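Local coordinates for protein sulfotransferase (Mycobacterium tuberculosis, PDB 2ZQ5) that probably transfers a sulfuryl group to an acceptor molecule, using a fold built round a five-stranded parallel sheet, at residues A[9-12]-A[13-17]; A[68-71]-A[72-76]; A[365-369]-A[370-374]. One frame throughout, in Å; residues are numbered along the deposited sequence.

Interaction 1: A[9-12]-A[13-17]; sequences DVAT and VDELH
T12 and E15 form a capping box at the start of helix 13-24, with T12 at the N-cap. The side chain of E15 folds back past T12 along the helix start. Its CB lies 3.6 Å from T12 O. CG is set anti to the carbonyl carbon (chi1 -66°), which aims the chain back toward T12, and CG then passes beside T12 CB. Beyond CG the chain is extended, and it carries CD to 3.9 Å from T12 N. At the tip, E15 OE1 accepts from T12 N at 3.0 Å. The N-H meets OE1 on its anti side, tilted well out of the carboxylate plane. The same oxygen rests against A11, 3.5 Å from A11 CA, and the methyl T12 CG2 also lies beside it. The return bond of the box runs from E15 N to T12 OG1. The hydroxyl sits too close to a neighbour in the model, so its exact place is less sure. Together the two bonds tie the backbone N of each residue to the other's side chain. L16 N bonds to T12 O at 3.0 Å and starts the helical pattern. L16 CD2 packs on A11 CB, while L16 also touches L65 and L69 of helix 55-81. The next carbonyl, V13 O, takes two donors from opposite faces of its plane, H17 N and H17 ND1. H17 NE2 bonds to Y36 OH, and the two ring bonds together fix its rotation. H17 ND1 reaches V13 O at 2.8 Å, with the acceptor nearly in the ring plane.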
loop_
_atom_site.group_PDB
_atom_site.type_symbol
_atom_site.label_atom_id
_atom_site.label_comp_id
_atom_site.label_asym_id
_atom_site.label_seq_id
_atom_site.Cartn_x
_atom_site.Cartn_y
_atom_site.Cartn_z
ATOM N N ASP A 9 5.057 12.427 -22.611
ATOM C CA ASP A 9 4.597 13.236 -21.488
ATOM C C ASP A 9 3.469 12.486 -20.792
ATOM O O ASP A 9 2.724 11.743 -21.434
ATOM C CB ASP A 9 4.078 14.589 -21.978
ATOM C CG ASP A 9 5.169 15.636 -22.072
ATOM O OD1 ASP A 9 6.233 15.350 -22.657
ATOM O OD2 ASP A 9 4.953 16.754 -21.560
ATOM N N VAL A 10 3.347 12.667 -19.481
ATOM C CA VAL A 10 2.291 12.005 -18.732
ATOM C C VAL A 10 1.001 12.807 -18.884
ATOM O O VAL A 10 0.071 12.366 -19.558
ATOM C CB VAL A 10 2.655 11.879 -17.234
ATOM C CG1 VAL A 10 1.542 11.166 -16.483
ATOM C CG2 VAL A 10 3.963 11.109 -17.084
ATOM N N ALA A 11 0.964 13.988 -18.269
ATOM C CA ALA A 11 -0.196 14.876 -18.329
ATOM C C ALA A 11 -0.007 16.037 -17.360
ATOM O O ALA A 11 0.916 16.030 -16.550
ATOM C CB ALA A 11 -1.469 14.110 -17.972
ATOM N N THR A 12 -0.877 17.038 -17.454
ATOM C CA THR A 12 -0.811 18.185 -16.555
ATOM C C THR A 12 -1.797 17.933 -15.419
ATOM O O THR A 12 -2.635 17.036 -15.510
ATOM C CB THR A 12 -1.218 19.492 -17.261
ATOM O OG1 THR A 12 -2.606 19.432 -17.613
ATOM C CG2 THR A 12 -0.392 19.698 -18.519
ATOM N N VAL A 13 -1.693 18.715 -14.351
ATOM C CA VAL A 13 -2.594 18.560 -13.218
ATOM C C VAL A 13 -4.041 18.801 -13.648
ATOM O O VAL A 13 -4.938 18.045 -13.268
ATOM C CB VAL A 13 -2.229 19.534 -12.078
ATOM C CG1 VAL A 13 -3.233 19.408 -10.939
ATOM C CG2 VAL A 13 -0.824 19.231 -11.574
ATOM N N ASP A 14 -4.267 19.843 -14.444
ATOM C CA ASP A 14 -5.616 20.145 -14.916
ATOM C C ASP A 14 -6.154 19.014 -15.785
ATOM O O ASP A 14 -7.311 18.614 -15.651
ATOM C CB ASP A 14 -5.645 21.448 -15.723
ATOM C CG ASP A 14 -5.422 22.676 -14.864
ATOM O OD1 ASP A 14 -5.838 22.667 -13.688
ATOM O OD2 ASP A 14 -4.843 23.662 -15.372
ATOM N N GLU A 15 -5.314 18.500 -16.679
ATOM C CA GLU A 15 -5.725 17.414 -17.561
ATOM C C GLU A 15 -6.136 16.173 -16.778
ATOM O O GLU A 15 -7.116 15.518 -17.121
ATOM C CB GLU A 15 -4.601 17.058 -18.540
ATOM C CG GLU A 15 -4.277 18.165 -19.532
ATOM C CD GLU A 15 -3.187 17.770 -20.506
ATOM O OE1 GLU A 15 -2.309 16.968 -20.124
ATOM O OE2 GLU A 15 -3.196 18.269 -21.652
ATOM N N LEU A 16 -5.389 15.849 -15.727
ATOM C CA LEU A 16 -5.711 14.680 -14.917
ATOM C C LEU A 16 -7.056 14.841 -14.210
ATOM O O LEU A 16 -7.840 13.898 -14.154
ATOM C CB LEU A 16 -4.600 14.418 -13.898
ATOM C CG LEU A 16 -3.308 13.858 -14.504
ATOM C CD1 LEU A 16 -2.222 13.802 -13.438
ATOM C CD2 LEU A 16 -3.565 12.475 -15.079
ATOM N N HIS A 17 -7.322 16.029 -13.674
ATOM C CA HIS A 17 -8.596 16.272 -13.005
ATOM C C HIS A 17 -9.722 16.162 -14.032
ATOM O O HIS A 17 -10.754 15.546 -13.773
ATOM C CB HIS A 17 -8.624 17.661 -12.354
ATOM C CG HIS A 17 -7.902 17.734 -11.042
ATOM N ND1 HIS A 17 -6.527 17.784 -10.946
ATOM C CD2 HIS A 17 -8.367 17.755 -9.770
ATOM C CE1 HIS A 17 -6.177 17.833 -9.672
ATOM N NE2 HIS A 17 -7.275 17.817 -8.937
#

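Interaction 2: A[68-71]-A[72-76]; sequences ALVA and RLLSQ
R72 N bonds to A68 O at 3.0 Å, and R72 CB sits over the previous turn, 3.3 Å from L69 O. The side chain then departs. CG stands anti to the backbone N (chi1 -172°) and the chain stays extended to NE, which carries the guanidinium away from this turn. On the way, R72 CD passes loosely beside L69 CD2. The buried charged end has several partners: NH1 forms a salt bridge with D34 and bonds to Q180 O, NE bonds to F29 O, and Y36 makes a cation-pi contact. A71 O accepts from S75 N at 3.0 Å, with the N-H...O angle at 160°. S75 CB lies against the same carbonyl oxygen, while S75 OG bonds to N215 and Q180. The backbone bonds 72 to 68 and 75 to 71 are the i to i+4 bonds of a regular alpha helix, here part of helix 55-81. V70 and L74 follow the same spacing on another face. V70 O accepts from L74 N at 2.9 Å, and the two side chains run alongside each other in the same direction. Their nearest branches are V70 CG1 and L74 CD1, 4.2 Å apart. V70 also packs on A20 and V24 of helix 13-24. At the leucine branch points, L74 CG rests 3.3 Å from V70 O and L73 CG 3.4 Å from L69 O.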
loop_
_atom_site.group_PDB
_atom_site.type_symbol
_atom_site.label_atom_id
_atom_site.label_comp_id
_atom_site.label_asym_id
_atom_site.label_seq_id
_atom_site.Cartn_x
_atom_site.Cartn_y
_atom_site.Cartn_z
ATOM N N ALA A 68 -6.022 7.476 -9.345
ATOM C CA ALA A 68 -5.930 7.968 -7.979
ATOM C C ALA A 68 -6.955 9.078 -7.764
ATOM O O ALA A 68 -7.604 9.138 -6.719
ATOM C CB ALA A 68 -4.523 8.487 -7.703
ATOM N N LEU A 69 -7.106 9.952 -8.754
ATOM C CA LEU A 69 -8.055 11.053 -8.654
ATOM C C LEU A 69 -9.498 10.568 -8.751
ATOM O O LEU A 69 -10.388 11.135 -8.118
ATOM C CB LEU A 69 -7.775 12.107 -9.730
ATOM C CG LEU A 69 -6.456 12.868 -9.555
ATOM C CD1 LEU A 69 -6.384 13.987 -10.588
ATOM C CD2 LEU A 69 -6.366 13.446 -8.150
ATOM N N VAL A 70 -9.733 9.524 -9.538
ATOM C CA VAL A 70 -11.082 8.982 -9.648
ATOM C C VAL A 70 -11.460 8.390 -8.292
ATOM O O VAL A 70 -12.582 8.569 -7.820
ATOM C CB VAL A 70 -11.173 7.888 -10.734
ATOM C CG1 VAL A 70 -12.492 7.132 -10.606
ATOM C CG2 VAL A 70 -11.075 8.527 -12.112
ATOM N N ALA A 71 -10.515 7.693 -7.662
ATOM C CA ALA A 71 -10.751 7.093 -6.351
ATOM C C ALA A 71 -11.050 8.200 -5.342
ATOM O O ALA A 71 -11.919 8.053 -4.475
ATOM C CB ALA A 71 -9.523 6.285 -5.909
ATOM N N ARG A 72 -10.319 9.304 -5.454
ATOM C CA ARG A 72 -10.514 10.444 -4.569
ATOM C C ARG A 72 -11.957 10.940 -4.721
ATOM O O ARG A 72 -12.650 11.185 -3.731
ATOM C CB ARG A 72 -9.533 11.565 -4.928
ATOM C CG ARG A 72 -9.541 12.713 -3.939
ATOM C CD ARG A 72 -8.663 13.880 -4.392
ATOM N NE ARG A 72 -8.729 14.956 -3.408
ATOM C CZ ARG A 72 -8.017 14.995 -2.285
ATOM N NH1 ARG A 72 -7.156 14.025 -2.001
ATOM N NH2 ARG A 72 -8.204 15.981 -1.420
ATOM N N LEU A 73 -12.404 11.077 -5.966
ATOM C CA LEU A 73 -13.765 11.527 -6.253
ATOM C C LEU A 73 -14.807 10.569 -5.685
ATOM O O LEU A 73 -15.820 11.005 -5.138
ATOM C CB LEU A 73 -13.979 11.658 -7.763
ATOM C CG LEU A 73 -13.304 12.829 -8.480
ATOM C CD1 LEU A 73 -13.364 12.608 -9.985
ATOM C CD2 LEU A 73 -13.983 14.139 -8.091
ATOM N N LEU A 74 -14.564 9.268 -5.822
ATOM C CA LEU A 74 -15.499 8.265 -5.319
ATOM C C LEU A 74 -15.630 8.332 -3.802
ATOM O O LEU A 74 -16.733 8.217 -3.269
ATOM C CB LEU A 74 -15.065 6.856 -5.743
ATOM C CG LEU A 74 -15.146 6.553 -7.245
ATOM C CD1 LEU A 74 -14.520 5.195 -7.533
ATOM C CD2 LEU A 74 -16.598 6.578 -7.705
ATOM N N SER A 75 -14.514 8.517 -3.103
ATOM C CA SER A 75 -14.559 8.614 -1.645
ATOM C C SER A 75 -15.304 9.870 -1.204
ATOM O O SER A 75 -16.123 9.823 -0.286
ATOM C CB SER A 75 -13.144 8.626 -1.054
ATOM O OG SER A 75 -12.602 7.318 -0.988
ATOM N N GLN A 76 -15.021 10.995 -1.856
ATOM C CA GLN A 76 -15.676 12.256 -1.515
ATOM C C GLN A 76 -17.191 12.112 -1.652
ATOM O O GLN A 76 -17.952 12.551 -0.783
ATOM C CB GLN A 76 -15.172 13.378 -2.425
ATOM C CG GLN A 76 -15.700 14.759 -2.062
ATOM C CD GLN A 76 -15.426 15.120 -0.617
ATOM O OE1 GLN A 76 -14.295 15.020 -0.144
ATOM N NE2 GLN A 76 -16.467 15.544 0.096
#

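Interaction 3: A[365-369]-A[370-374]; sequences YSLAD and YGLTV
L367 O accepts two backbone bonds, from Y370 N at 2.9 Å and from L372 N at 3.0 Å. The two donors come from opposite faces of the carbonyl plane. G371 N bonds to A368 O, also at 3.0 Å. Alongside, L367 CB packs on L372 CB, and L367 CD1 reaches V374 CB. Y370 CG is anti to its own carbonyl carbon (chi1 -53°), which brings the ring back beside S366 and D369. Its CD2 comes within 3.3 Å of S366 O. D369 CB sits over one face, 4.0 Å from the ring centroid, as a CH-pi contact. One water donates to both D369 OD2 and Y370 OH and links the two side chains. Y370 OH also bonds to Q270 of helix 262-272, which fixes the far end of the ring. D369 is positioned in turn by S366: S366 N donates to D369 OD2 from above the carboxylate plane, and D369 N gives a weak bond to S366 OG. At the other end, T373 is the N-cap of helix 374-380, with OG1 taking a bond from M376 N. The 372-to-367 and 371-to-368 bonds, with G371 at positive phi (65°), make a Schellman-like turn.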
loop_
_atom_site.group_PDB
_atom_site.type_symbol
_atom_site.label_atom_id
_atom_site.label_comp_id
_atom_site.label_asym_id
_atom_site.label_seq_id
_atom_site.Cartn_x
_atom_site.Cartn_y
_atom_site.Cartn_z
ATOM N N TYR A 365 18.320 -14.206 -11.191
ATOM C CA TYR A 365 18.711 -12.826 -10.943
ATOM C C TYR A 365 19.760 -12.798 -9.839
ATOM O O TYR A 365 19.846 -13.723 -9.026
ATOM C CB TYR A 365 17.484 -11.983 -10.557
ATOM C CG TYR A 365 16.665 -12.546 -9.415
ATOM C CD1 TYR A 365 17.104 -12.441 -8.095
ATOM C CD2 TYR A 365 15.463 -13.213 -9.658
ATOM C CE1 TYR A 365 16.370 -12.985 -7.045
ATOM C CE2 TYR A 365 14.720 -13.763 -8.612
ATOM C CZ TYR A 365 15.181 -13.646 -7.310
ATOM O OH TYR A 365 14.465 -14.199 -6.272
ATOM N N SER A 366 20.564 -11.740 -9.815
ATOM C CA SER A 366 21.620 -11.599 -8.816
ATOM C C SER A 366 21.746 -10.144 -8.399
ATOM O O SER A 366 21.194 -9.256 -9.049
ATOM C CB SER A 366 22.961 -12.053 -9.395
ATOM O OG SER A 366 23.422 -11.128 -10.369
ATOM N N LEU A 367 22.471 -9.904 -7.312
ATOM C CA LEU A 367 22.683 -8.544 -6.844
ATOM C C LEU A 367 23.493 -7.770 -7.880
ATOM O O LEU A 367 23.288 -6.576 -8.068
ATOM C CB LEU A 367 23.417 -8.551 -5.501
ATOM C CG LEU A 367 22.575 -8.958 -4.292
ATOM C CD1 LEU A 367 23.464 -9.160 -3.078
ATOM C CD2 LEU A 367 21.539 -7.882 -4.017
ATOM N N ALA A 368 24.405 -8.460 -8.560
ATOM C CA ALA A 368 25.235 -7.821 -9.574
ATOM C C ALA A 368 24.392 -7.234 -10.705
ATOM O O ALA A 368 24.760 -6.218 -11.300
ATOM C CB ALA A 368 26.241 -8.825 -10.135
ATOM N N ASP A 369 23.265 -7.873 -11.009
ATOM C CA ASP A 369 22.388 -7.381 -12.068
ATOM C C ASP A 369 21.898 -5.975 -11.753
ATOM O O ASP A 369 21.523 -5.222 -12.650
ATOM C CB ASP A 369 21.166 -8.287 -12.247
ATOM C CG ASP A 369 21.522 -9.663 -12.771
ATOM O OD1 ASP A 369 22.511 -9.784 -13.524
ATOM O OD2 ASP A 369 20.794 -10.623 -12.441
ATOM N N TYR A 370 21.907 -5.621 -10.473
ATOM C CA TYR A 370 21.437 -4.313 -10.050
ATOM C C TYR A 370 22.549 -3.446 -9.477
ATOM O O TYR A 370 22.297 -2.536 -8.687
ATOM C CB TYR A 370 20.298 -4.502 -9.049
ATOM C CG TYR A 370 19.228 -5.399 -9.620
ATOM C CD1 TYR A 370 18.378 -4.941 -10.627
ATOM C CD2 TYR A 370 19.137 -6.736 -9.237
ATOM C CE1 TYR A 370 17.471 -5.794 -11.247
ATOM C CE2 TYR A 370 18.232 -7.599 -9.852
ATOM C CZ TYR A 370 17.407 -7.121 -10.857
ATOM O OH TYR A 370 16.543 -7.981 -11.494
ATOM N N GLY A 371 23.777 -3.739 -9.902
ATOM C CA GLY A 371 24.942 -2.981 -9.472
ATOM C C GLY A 371 25.277 -3.055 -8.000
ATOM O O GLY A 371 25.909 -2.147 -7.456
ATOM N N LEU A 372 24.889 -4.148 -7.356
ATOM C CA LEU A 372 25.137 -4.294 -5.933
ATOM C C LEU A 372 25.948 -5.525 -5.570
ATOM O O LEU A 372 26.039 -6.482 -6.335
ATOM C CB LEU A 372 23.802 -4.370 -5.187
ATOM C CG LEU A 372 22.786 -3.255 -5.440
ATOM C CD1 LEU A 372 21.472 -3.606 -4.757
ATOM C CD2 LEU A 372 23.327 -1.934 -4.920
ATOM N N THR A 373 26.541 -5.476 -4.382
ATOM C CA THR A 373 27.292 -6.600 -3.849
ATOM C C THR A 373 26.618 -6.907 -2.520
ATOM O O THR A 373 25.942 -6.048 -1.943
ATOM C CB THR A 373 28.774 -6.265 -3.561
ATOM O OG1 THR A 373 28.851 -5.275 -2.528
ATOM C CG2 THR A 373 29.464 -5.760 -4.813
ATOM N N VAL A 374 26.797 -8.123 -2.024
ATOM C CA VAL A 374 26.196 -8.488 -0.755
ATOM C C VAL A 374 26.765 -7.597 0.351
ATOM O O VAL A 374 26.060 -7.247 1.300
ATOM C CB VAL A 374 26.442 -9.984 -0.431
ATOM C CG1 VAL A 374 27.928 -10.252 -0.249
ATOM C CG2 VAL A 374 25.664 -10.383 0.813
HETATM O O HOH W 1 18.023 -9.951 -13.182
#

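The three contacts come in series along the chain. Interactions 1 and 2 are neighbours in space, with centres about 16 Å apart. They touch where helix 13-24 packs on helix 55-81: L69 CD1 lies 3.8 Å from H17 ND1. The first thus starts a helix that packs against the one holding the second. Interaction 3 is far from both, with its centre about 36 Å from that of interaction 1 and about 39 Å from that of interaction 2. It lies across the chain's centre from interaction 2, just before helix 374-380. All five strands of the parallel sheet fall between residues 76 and 365. The contacts therefore belong to N-terminal helices and a C-terminal end that come before and after those strands in sequence.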